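Alpha-L-rhamnosidase (Aspergillus terreus, PDB 6GSZ) probably hydrolyses terminal non-reducing alpha-L-rhamnose residues of alpha-L-rhamnosides and binds calcium ions. Local coordinates at residues Glu158-Ile161 against Asn162-Arg165; Met171-Gly174 against Trp175-Tyr178; Leu192-Gln195 against Gly196-Ile200; Glu267-Ser271 against Arg272-Lys276. All blocks are in the same frame, centred on the assembly; numbering follows the deposited sequence.

Interaction 1 (Glu158-Ile161 against Asn162-Arg165); sequences EARI and NDQR. With CA (calcium ion), chain B.
With CG trans to the backbone N in both E158 (chi1 -180°) and R165 (chi1 -165°), two extended side chains reach out from a tight beta hairpin and cross at about a right angle. The hairpin joins strands 156-161 and 164-165 through a type I' turn from I161 to Q164, closed by I161 N to Q164 O (2.9 Å) and Q164 N to I161 O (3.0 Å). R160 and R165 form the next, non-hydrogen-bonded pair. At the far end from the turn, R165 NE meets E158 OE2 at 2.9 Å, coming from above the carboxylate plane in a salt bridge. The other oxygen, E158 OE1, binds a calcium ion at 2.3 Å; two waters and S392 OG are the other ligands modelled. The glutamate is thus shared between two cations, which probably stabilises its negative charge. Nearer the turn, R160 bends at chi3 (75°) and lies alongside D163, pointing the same way. Its NE forms a salt bridge with D163 OD1 at 3.0 Å, approaching on the anti side, tilted out of the carboxylate plane. R160 NH2 bonds to the backbone D163 O, also at 3.0 Å, from well above the carbonyl plane, while R160 NH1 packs 3.8 Å from R165 CB.

Interaction 2 (Met171-Gly174 against Trp175-Tyr178); sequences MAPG and WQSY
Y178 OH donates to G174 O over a short 2.6 Å, with the carbonyl oxygen lying at the ring's edge near its plane. Two residues earlier in the chain, Q176 NE2 donates to P173 O at 2.9 Å; P173 O lies in the plane of the Q176 amide, but the donor sits above the P173 carbonyl plane. Consecutive carbonyls are therefore each gripped by a side chain from just beyond them. The glutamine reaches back because its chain is bent at chi2 (87°). The Y178 ring folds back so that Q176 O stands 3.3 Å above the centre of one face. An inverse gamma turn centred on S177 carries the chain from Q176 to Y178. The backbone before it is irregular too: the peptide bond preceding P173 is cis, and G174 has a positive phi. All of this lies in the long loop between strands 164-165 and 182-188. Further out, Q176 OE1 accepts from E183 N, and W175 stacks on W208 while its NE1 bonds to Y223 OH. S177 reaches across to helix 488-503 of the six-hairpin glycosidase domain, its N bonded to D497 OD2 and its OG to E501 OE2.

Interaction 3 (Leu192-Gln195 against Gly196-Ile200); sequences LLKQ and GPNAI
Between L193 and N198 the chain passes from an irregular loop into strand 196-205, through G196 at a positive phi (91°), bringing N198 back beside K194. This strand lies between strands 156-161 and 132-140 in a five-stranded antiparallel sheet, and N198 closes the loop leading into it. The N198 amide bridges back to the loop with both ends. Its OD1 accepts from K194 N at 2.9 Å, in the carbonyl plane and on a lone pair, and its ND2 donates to K194 O at 2.8 Å, the acceptor lying in the amide plane. The side chain thus addresses the N-H and C=O of one residue. CG of N198 sits beside its own backbone N (chi1 -70°), which turns the amide toward the loop. L193 crosses it at about a right angle, with CD2 3.6 Å from N198 OD1. K194 has its CG between backbone N and carbonyl carbon (chi1 48°), and its extended chain places CE 3.5 Å from P197 O. Q195 NE2 bonds to D142 O, in the short link between strands 132-140 and 144-154. N198 OD1 also accepts from N162 ND2, and with ND2 committed to a carbonyl these bonds fix which end of the amide is oxygen.

Interaction 4 (Glu267-Ser271 against Arg272-Lys276); sequences EEYDS and RLEQK. With CA (calcium ion), chain O.
Strand 266-270 ends after D270 in a tight turn with a 3-10 step at S271 and R272, in which L273 N bonds to D270 O (3.0 Å) and E274 N to S271 O (3.2 Å). The D270 carboxylate bends over the start of this turn. Its OD1 accepts from R272 N at 3.1 Å, met from above the carboxylate plane, which makes an Asx turn. The same OD1 uses its syn lone pair for R272 NE at 2.9 Å, a nearly straight bond (174°) in the guanidinium plane. R272 NH2 reaches D270 OD2, also at 2.9 Å, completing a side-on salt bridge; the bend at chi3 (-62°) swings the guanidinium back to the aspartate. The strand belongs to a sheet in which it lies antiparallel to strand 258-262 and parallel to strand 376-380. S271 holds the turn to the latter, its OG bonded to T380 O and also to Q387 NE2. Y269 OH donates to E274 OE2 at 2.6 Å, on the anti side of the carboxylate, and the ring and carboxylate planes stand 65° apart. Elsewhere on the strand, E268 chelates a calcium ion with both oxygens, OE1 at 2.4 Å and OE2 at 2.3 Å, and two waters join it.

How the interactions relate
The four contacts follow one another in series along the chain, all in the region of the alpha-L-rhamnosidase N-terminal domain. Interactions 1 and 3 are the closest pair, their centres about 11 Å apart, and they touch: strands 156-161 and 196-205 are neighbours in one antiparallel sheet, and N162 N lies 2.9 Å from A199 O, probably hydrogen-bonded. Interaction 4 sits on a different sheet, about 17 Å from interaction 1 between centres. S392, a calcium ligand in interaction 1, also bonds through its N to E267, relating that metal site to interaction 4's strand. Interaction 2, centred about 20 Å from interaction 1, lies nearer the chain's centre, where its loop joins this region to the glycosidase domain.

Interaction 1 (Glu158-Ile161 against Asn162-Arg165)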
# COMPACT_ATOMS: atom_id res chain seq x y z
N GLU A 158 -6.84 -20.91 2.43
CA GLU A 158 -8.02 -20.80 1.61
C GLU A 158 -9.05 -21.77 2.18
O GLU A 158 -8.79 -22.98 2.20
CB GLU A 158 -7.76 -21.16 0.15
CG GLU A 158 -8.95 -21.06 -0.74
CD GLU A 158 -8.60 -21.15 -2.23
OE1 GLU A 158 -7.42 -21.44 -2.57
OE2 GLU A 158 -9.47 -20.88 -3.05
N ALA A 159 -10.20 -21.28 2.64
CA ALA A 159 -11.24 -22.06 3.27
C ALA A 159 -12.44 -22.25 2.35
O ALA A 159 -12.79 -21.40 1.54
CB ALA A 159 -11.70 -21.44 4.56
N ARG A 160 -13.05 -23.44 2.48
CA ARG A 160 -14.28 -23.79 1.75
C ARG A 160 -15.26 -24.39 2.76
O ARG A 160 -14.88 -25.21 3.61
CB ARG A 160 -14.00 -24.82 0.65
CG ARG A 160 -12.91 -24.43 -0.33
CD ARG A 160 -12.70 -25.36 -1.51
NE ARG A 160 -13.79 -25.16 -2.46
CZ ARG A 160 -13.86 -24.16 -3.34
NH1 ARG A 160 -12.89 -23.27 -3.43
NH2 ARG A 160 -14.92 -24.06 -4.15
N ILE A 161 -16.55 -24.06 2.63
CA ILE A 161 -17.58 -24.67 3.42
C ILE A 161 -18.58 -25.28 2.46
O ILE A 161 -19.12 -24.58 1.58
CB ILE A 161 -18.26 -23.68 4.37
CG1 ILE A 161 -17.30 -23.27 5.48
CG2 ILE A 161 -19.55 -24.28 4.95
CD1 ILE A 161 -17.82 -22.09 6.33
N ASN A 162 -18.77 -26.61 2.54
CA ASN A 162 -19.63 -27.32 1.58
C ASN A 162 -19.25 -26.99 0.12
O ASN A 162 -20.13 -26.70 -0.71
CB ASN A 162 -21.10 -27.05 1.89
CG ASN A 162 -21.48 -27.39 3.31
OD1 ASN A 162 -21.12 -28.46 3.81
ND2 ASN A 162 -22.25 -26.55 3.99
N ASP A 163 -17.94 -27.02 -0.17
CA ASP A 163 -17.34 -26.71 -1.49
C ASP A 163 -17.67 -25.32 -2.02
O ASP A 163 -17.63 -25.11 -3.24
CB ASP A 163 -17.68 -27.76 -2.56
CG ASP A 163 -16.71 -27.71 -3.75
OD1 ASP A 163 -15.48 -27.33 -3.58
OD2 ASP A 163 -17.18 -28.04 -4.85
N GLN A 164 -17.96 -24.37 -1.14
CA GLN A 164 -18.08 -22.97 -1.53
C GLN A 164 -16.92 -22.20 -0.89
O GLN A 164 -16.73 -22.27 0.34
CB GLN A 164 -19.41 -22.43 -1.03
CG GLN A 164 -20.60 -23.18 -1.58
CD GLN A 164 -21.77 -23.13 -0.61
OE1 GLN A 164 -21.75 -23.73 0.49
NE2 GLN A 164 -22.78 -22.40 -1.03
N ARG A 165 -16.19 -21.43 -1.70
CA ARG A 165 -15.10 -20.65 -1.16
C ARG A 165 -15.62 -19.68 -0.10
O ARG A 165 -16.60 -18.99 -0.32
CB ARG A 165 -14.33 -19.90 -2.26
CG ARG A 165 -12.98 -19.40 -1.74
CD ARG A 165 -12.28 -18.52 -2.73
NE ARG A 165 -10.86 -18.43 -2.43
CZ ARG A 165 -10.33 -17.52 -1.59
NH1 ARG A 165 -11.11 -16.70 -0.87
NH2 ARG A 165 -9.01 -17.42 -1.53
CA CA B . -6.56 -21.14 -4.70
O HOH W 1 -6.81 -18.67 -3.04
O HOH W 2 -7.38 -22.96 -4.89
O HOH W 3 -6.92 -20.92 -6.89

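Interaction 2 (Met171-Gly174 against Trp175-Tyr178)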
# COMPACT_ATOMS: atom_id res chain seq x y z
N MET A 171 -4.08 -14.59 -0.62
CA MET A 171 -2.84 -14.39 0.15
C MET A 171 -3.13 -14.01 1.61
O MET A 171 -2.47 -13.15 2.20
CB MET A 171 -1.91 -13.39 -0.54
CG MET A 171 -1.57 -13.79 -1.98
SD MET A 171 -0.76 -15.36 -2.16
CE MET A 171 0.90 -14.93 -1.64
N ALA A 172 -4.12 -14.68 2.21
CA ALA A 172 -4.64 -14.36 3.52
C ALA A 172 -3.92 -15.17 4.59
O ALA A 172 -3.71 -16.38 4.38
CB ALA A 172 -6.12 -14.65 3.56
N PRO A 173 -3.57 -14.62 5.76
CA PRO A 173 -3.93 -13.28 6.24
C PRO A 173 -2.97 -12.15 5.90
O PRO A 173 -3.17 -11.03 6.39
CB PRO A 173 -3.92 -13.53 7.77
CG PRO A 173 -2.75 -14.47 7.97
CD PRO A 173 -2.92 -15.40 6.80
N GLY A 174 -1.99 -12.40 5.04
CA GLY A 174 -1.03 -11.36 4.67
C GLY A 174 0.21 -11.45 5.55
O GLY A 174 0.37 -12.45 6.31
N TRP A 175 1.10 -10.48 5.44
CA TRP A 175 2.38 -10.48 6.10
C TRP A 175 2.42 -9.45 7.24
O TRP A 175 2.54 -8.24 6.97
CB TRP A 175 3.53 -10.26 5.13
CG TRP A 175 4.87 -10.53 5.73
CD1 TRP A 175 5.14 -11.07 6.96
CD2 TRP A 175 6.15 -10.29 5.11
NE1 TRP A 175 6.50 -11.21 7.14
CE2 TRP A 175 7.14 -10.73 6.03
CE3 TRP A 175 6.54 -9.76 3.88
CZ2 TRP A 175 8.49 -10.68 5.72
CZ3 TRP A 175 7.88 -9.68 3.59
CH2 TRP A 175 8.84 -10.17 4.49
N GLN A 176 2.28 -9.91 8.48
CA GLN A 176 2.48 -9.09 9.69
C GLN A 176 3.84 -9.48 10.30
O GLN A 176 4.38 -10.56 10.00
CB GLN A 176 1.34 -9.28 10.70
CG GLN A 176 -0.02 -8.85 10.13
CD GLN A 176 -0.74 -9.95 9.37
OE1 GLN A 176 -0.89 -11.09 9.89
NE2 GLN A 176 -1.25 -9.69 8.17
N SER A 177 4.29 -8.69 11.26
CA SER A 177 5.39 -9.05 12.15
C SER A 177 4.76 -10.03 13.14
O SER A 177 4.45 -9.69 14.27
CB SER A 177 5.98 -7.83 12.82
OG SER A 177 6.61 -6.98 11.87
N TYR A 178 4.68 -11.31 12.70
CA TYR A 178 3.78 -12.28 13.32
C TYR A 178 4.12 -12.56 14.79
O TYR A 178 3.20 -12.92 15.54
CB TYR A 178 3.83 -13.63 12.60
CG TYR A 178 3.46 -13.60 11.16
CD1 TYR A 178 2.16 -13.31 10.74
CD2 TYR A 178 4.38 -13.91 10.17
CE1 TYR A 178 1.80 -13.40 9.40
CE2 TYR A 178 4.05 -13.98 8.84
CZ TYR A 178 2.75 -13.71 8.43
OH TYR A 178 2.44 -13.82 7.09

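Interaction 3 (Leu192-Gln195 against Gly196-Ile200)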
# COMPACT_ATOMS: atom_id res chain seq x y z
N LEU A 192 -23.55 -20.18 3.48
CA LEU A 192 -22.79 -21.34 3.00
C LEU A 192 -23.19 -22.60 3.75
O LEU A 192 -22.95 -23.71 3.26
CB LEU A 192 -21.28 -21.09 3.19
CG LEU A 192 -20.72 -19.82 2.56
CD1 LEU A 192 -19.21 -19.80 2.66
CD2 LEU A 192 -21.13 -19.65 1.12
N LEU A 193 -23.76 -22.46 4.96
CA LEU A 193 -24.20 -23.61 5.72
C LEU A 193 -25.48 -24.19 5.13
O LEU A 193 -26.23 -23.55 4.36
CB LEU A 193 -24.46 -23.22 7.17
CG LEU A 193 -23.27 -22.71 7.97
CD1 LEU A 193 -23.74 -22.29 9.37
CD2 LEU A 193 -22.24 -23.79 8.09
N LYS A 194 -25.74 -25.43 5.52
CA LYS A 194 -27.04 -26.03 5.30
C LYS A 194 -27.49 -26.70 6.59
O LYS A 194 -26.73 -26.91 7.57
CB LYS A 194 -26.99 -26.94 4.07
CG LYS A 194 -25.82 -27.91 4.04
CD LYS A 194 -25.67 -28.70 2.74
CE LYS A 194 -24.51 -29.67 2.83
NZ LYS A 194 -24.41 -30.53 1.63
N GLN A 195 -28.78 -26.97 6.63
CA GLN A 195 -29.37 -27.65 7.75
C GLN A 195 -28.83 -29.08 7.79
O GLN A 195 -28.75 -29.75 6.78
CB GLN A 195 -30.89 -27.68 7.54
CG GLN A 195 -31.65 -27.89 8.82
CD GLN A 195 -31.44 -26.72 9.74
OE1 GLN A 195 -31.86 -25.61 9.46
NE2 GLN A 195 -30.81 -26.97 10.87
N GLY A 196 -28.44 -29.52 8.98
CA GLY A 196 -27.97 -30.88 9.13
C GLY A 196 -26.45 -30.96 8.94
O GLY A 196 -25.69 -30.17 9.50
N PRO A 197 -25.96 -31.92 8.16
CA PRO A 197 -24.51 -32.15 8.03
C PRO A 197 -23.82 -31.09 7.18
O PRO A 197 -24.37 -30.69 6.16
CB PRO A 197 -24.41 -33.57 7.41
CG PRO A 197 -25.71 -33.76 6.73
CD PRO A 197 -26.75 -32.91 7.41
N ASN A 198 -22.62 -30.70 7.61
CA ASN A 198 -21.80 -29.69 6.94
C ASN A 198 -20.34 -30.14 6.97
O ASN A 198 -19.94 -30.91 7.85
CB ASN A 198 -21.90 -28.31 7.60
CG ASN A 198 -23.25 -27.64 7.42
OD1 ASN A 198 -23.42 -26.82 6.50
ND2 ASN A 198 -24.22 -27.98 8.28
N ALA A 199 -19.54 -29.57 6.06
CA ALA A 199 -18.11 -29.77 6.11
C ALA A 199 -17.39 -28.46 5.88
O ALA A 199 -17.88 -27.62 5.14
CB ALA A 199 -17.67 -30.79 5.08
N ILE A 200 -16.22 -28.34 6.52
CA ILE A 200 -15.26 -27.25 6.26
C ILE A 200 -13.95 -27.89 5.86
O ILE A 200 -13.50 -28.88 6.48
CB ILE A 200 -15.13 -26.30 7.46
CG1 ILE A 200 -14.11 -25.21 7.17
CG2 ILE A 200 -14.78 -27.02 8.74
CD1 ILE A 200 -14.24 -23.99 8.06
O HOH W 4 -26.47 -30.96 4.97

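Interaction 4 (Glu267-Ser271 against Arg272-Lys276)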
# COMPACT_ATOMS: atom_id res chain seq x y z
N GLU A 267 4.38 -22.07 -8.09
CA GLU A 267 3.51 -23.17 -7.68
C GLU A 267 3.59 -24.32 -8.69
O GLU A 267 3.47 -24.09 -9.91
CB GLU A 267 2.05 -22.72 -7.58
CG GLU A 267 1.11 -23.87 -7.26
CD GLU A 267 -0.26 -23.48 -6.76
OE1 GLU A 267 -0.32 -22.57 -5.86
OE2 GLU A 267 -1.27 -23.98 -7.35
N GLU A 268 3.75 -25.55 -8.16
CA GLU A 268 3.63 -26.82 -8.91
C GLU A 268 2.31 -27.47 -8.45
O GLU A 268 2.15 -27.74 -7.25
CB GLU A 268 4.82 -27.72 -8.69
CG GLU A 268 4.65 -29.06 -9.36
CD GLU A 268 5.81 -30.04 -9.25
OE1 GLU A 268 6.90 -29.67 -8.81
OE2 GLU A 268 5.61 -31.20 -9.65
N TYR A 269 1.40 -27.65 -9.40
CA TYR A 269 0.07 -28.21 -9.14
C TYR A 269 -0.10 -29.44 -10.02
O TYR A 269 0.00 -29.33 -11.24
CB TYR A 269 -0.97 -27.14 -9.47
CG TYR A 269 -2.39 -27.49 -9.12
CD1 TYR A 269 -3.20 -28.20 -10.00
CD2 TYR A 269 -2.95 -27.09 -7.92
CE1 TYR A 269 -4.52 -28.49 -9.70
CE2 TYR A 269 -4.27 -27.38 -7.61
CZ TYR A 269 -5.07 -28.09 -8.49
OH TYR A 269 -6.35 -28.38 -8.15
N ASP A 270 -0.49 -30.54 -9.39
CA ASP A 270 -0.75 -31.81 -10.11
C ASP A 270 -2.24 -32.11 -9.99
O ASP A 270 -2.67 -32.64 -8.97
CB ASP A 270 0.12 -32.96 -9.63
CG ASP A 270 -0.04 -34.23 -10.45
OD1 ASP A 270 -0.98 -34.28 -11.30
OD2 ASP A 270 0.81 -35.15 -10.21
N SER A 271 -3.01 -31.79 -11.04
CA SER A 271 -4.46 -31.90 -10.95
C SER A 271 -4.93 -33.37 -10.84
O SER A 271 -6.07 -33.63 -10.46
CB SER A 271 -5.14 -31.22 -12.13
OG SER A 271 -4.90 -31.90 -13.36
N ARG A 272 -4.04 -34.32 -11.15
CA ARG A 272 -4.35 -35.72 -10.99
C ARG A 272 -4.58 -36.08 -9.52
O ARG A 272 -5.18 -37.13 -9.22
CB ARG A 272 -3.25 -36.61 -11.59
CG ARG A 272 -3.09 -36.43 -13.09
CD ARG A 272 -1.86 -37.13 -13.61
NE ARG A 272 -0.63 -36.61 -13.03
CZ ARG A 272 0.59 -37.05 -13.27
NH1 ARG A 272 0.78 -38.09 -14.08
NH2 ARG A 272 1.61 -36.50 -12.63
N LEU A 273 -4.06 -35.25 -8.62
CA LEU A 273 -4.16 -35.51 -7.18
C LEU A 273 -5.32 -34.76 -6.52
O LEU A 273 -5.41 -34.80 -5.30
CB LEU A 273 -2.81 -35.19 -6.52
CG LEU A 273 -1.65 -36.04 -7.00
CD1 LEU A 273 -0.33 -35.62 -6.36
CD2 LEU A 273 -1.94 -37.51 -6.71
N GLU A 274 -6.23 -34.16 -7.29
CA GLU A 274 -7.41 -33.56 -6.73
C GLU A 274 -8.27 -34.65 -6.09
O GLU A 274 -8.46 -35.72 -6.68
CB GLU A 274 -8.22 -32.83 -7.81
CG GLU A 274 -7.57 -31.54 -8.26
CD GLU A 274 -8.11 -30.91 -9.54
OE1 GLU A 274 -9.01 -31.49 -10.19
OE2 GLU A 274 -7.56 -29.87 -9.94
N GLN A 275 -8.79 -34.36 -4.91
CA GLN A 275 -9.73 -35.24 -4.21
C GLN A 275 -11.12 -34.59 -4.19
O GLN A 275 -11.45 -33.84 -3.27
CB GLN A 275 -9.23 -35.50 -2.79
CG GLN A 275 -7.89 -36.25 -2.75
CD GLN A 275 -7.47 -36.44 -1.31
OE1 GLN A 275 -8.18 -37.09 -0.57
NE2 GLN A 275 -6.37 -35.81 -0.88
N LYS A 276 -11.89 -34.82 -5.24
CA LYS A 276 -13.17 -34.16 -5.37
C LYS A 276 -14.06 -34.51 -4.16
O LYS A 276 -14.13 -35.65 -3.74
CB LYS A 276 -13.82 -34.49 -6.72
CG LYS A 276 -15.09 -33.67 -6.96
CD LYS A 276 -15.47 -33.44 -8.40
CE LYS A 276 -16.47 -32.30 -8.51
NZ LYS A 276 -17.11 -32.20 -9.85
CA CA O . 7.90 -31.60 -9.80
O HOH W 5 9.57 -33.07 -10.72
O HOH W 6 7.50 -32.93 -7.97